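Local atomic coordinates of probable eukaryotic D-amino acid tRNA deacylase, LMAJ005534AAA (PDB entry 1TC5), a protein that probably hydrolyses D-aminoacyl-tRNA, such as D-tyrosyl-tRNA(Tyr), to release the D-amino acid and free tRNA. Residues F182-E185 and G186-T189. Residues are numbered along the deposited sequence; the frame is centred on the assembly and turned at random.
Sequences FESE and GPFT
Ser184, the last residue of strand 180-184, reaches round a tight bend to Gly186 and Pro187. Its CB lies 3.9 Å from Gly186 N and 4.2 Å from Pro187 CG, a loose approach. The hydroxyl makes the real contact. OG is anti to the backbone N (chi1 171°) and lies beside the carbonyl carbon, which turns it toward the N atoms of Gly186 and Pro187. OG accepts a hydrogen bond from Gly186 N at 2.9 Å, fairly straight at 158°. It also donates to the carbonyl O of Ala17, so this buried oxygen is used in both directions. The pyrrolidine ring of Pro187 lies beside the hydroxyl, with CD 3.5 Å and CG 3.7 Å from Ser184 OG. Gly186 takes a positive phi of 150°, a conformation open to glycine. The carbonyl of Glu185 is hydrogen-bonded to Arg177 of the second subunit. Pro187 packs on Gln99 of the same neighbouring subunit, so the bend lies at the dimer interface. The side chain-to-backbone bond closes an ST turn, here leading into a Gly-transPro segment, as in the related deacylase ATD, which probably occupies the place of the Gly-cisPro motif of canonical DTDs.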
# COMPACT_ATOMS: atom_id res chain seq x y z
N PHE A 182 -9.00 4.84 -2.17
CA PHE A 182 -7.89 5.57 -1.56
C PHE A 182 -7.39 6.64 -2.54
O PHE A 182 -7.18 6.35 -3.71
CB PHE A 182 -6.77 4.60 -1.25
CG PHE A 182 -5.57 5.23 -0.65
CD1 PHE A 182 -5.63 5.77 0.63
CD2 PHE A 182 -4.37 5.28 -1.36
CE1 PHE A 182 -4.49 6.34 1.20
CE2 PHE A 182 -3.23 5.85 -0.79
CZ PHE A 182 -3.30 6.38 0.50
N GLU A 183 -7.26 7.89 -2.06
CA GLU A 183 -6.71 8.99 -2.84
C GLU A 183 -5.52 9.57 -2.09
O GLU A 183 -5.59 9.81 -0.88
CB GLU A 183 -7.75 10.13 -3.07
CG GLU A 183 -8.98 9.74 -3.87
CD GLU A 183 -10.16 10.71 -3.71
OE1 GLU A 183 -9.96 11.95 -3.51
OE2 GLU A 183 -11.31 10.24 -3.80
N SER A 184 -4.46 9.86 -2.83
CA SER A 184 -3.23 10.36 -2.27
C SER A 184 -2.58 11.32 -3.24
O SER A 184 -2.60 11.09 -4.44
CB SER A 184 -2.32 9.18 -1.95
OG SER A 184 -1.02 9.57 -1.58
N GLU A 185 -1.97 12.37 -2.70
CA GLU A 185 -1.10 13.25 -3.48
C GLU A 185 0.31 12.65 -3.66
O GLU A 185 1.17 13.27 -4.26
CB GLU A 185 -1.01 14.62 -2.79
CG GLU A 185 -2.34 15.34 -2.60
CD GLU A 185 -2.93 15.81 -3.92
OE1 GLU A 185 -2.30 16.65 -4.58
OE2 GLU A 185 -4.01 15.30 -4.32
N GLY A 186 0.56 11.45 -3.13
CA GLY A 186 1.88 10.82 -3.23
C GLY A 186 2.01 9.97 -1.99
O GLY A 186 2.19 10.53 -0.91
N PRO A 187 1.78 8.65 -2.09
CA PRO A 187 1.74 7.80 -0.90
C PRO A 187 3.00 7.81 -0.05
O PRO A 187 2.84 7.63 1.16
CB PRO A 187 1.46 6.38 -1.48
CG PRO A 187 0.84 6.62 -2.82
CD PRO A 187 1.46 7.91 -3.32
N PHE A 188 4.19 8.02 -0.61
CA PHE A 188 5.43 8.08 0.18
C PHE A 188 5.49 6.91 1.17
O PHE A 188 5.71 7.06 2.37
CB PHE A 188 5.49 9.42 0.89
CG PHE A 188 6.83 9.81 1.43
CD1 PHE A 188 8.03 9.37 0.87
CD2 PHE A 188 6.89 10.72 2.50
CE1 PHE A 188 9.23 9.79 1.37
CE2 PHE A 188 8.08 11.14 2.99
CZ PHE A 188 9.27 10.68 2.43
N THR A 189 5.27 5.72 0.62
CA THR A 189 4.99 4.55 1.42
C THR A 189 6.19 4.17 2.28
O THR A 189 7.29 4.10 1.79
CB THR A 189 4.56 3.38 0.48
OG1 THR A 189 3.45 3.81 -0.33
CG2 THR A 189 4.03 2.20 1.29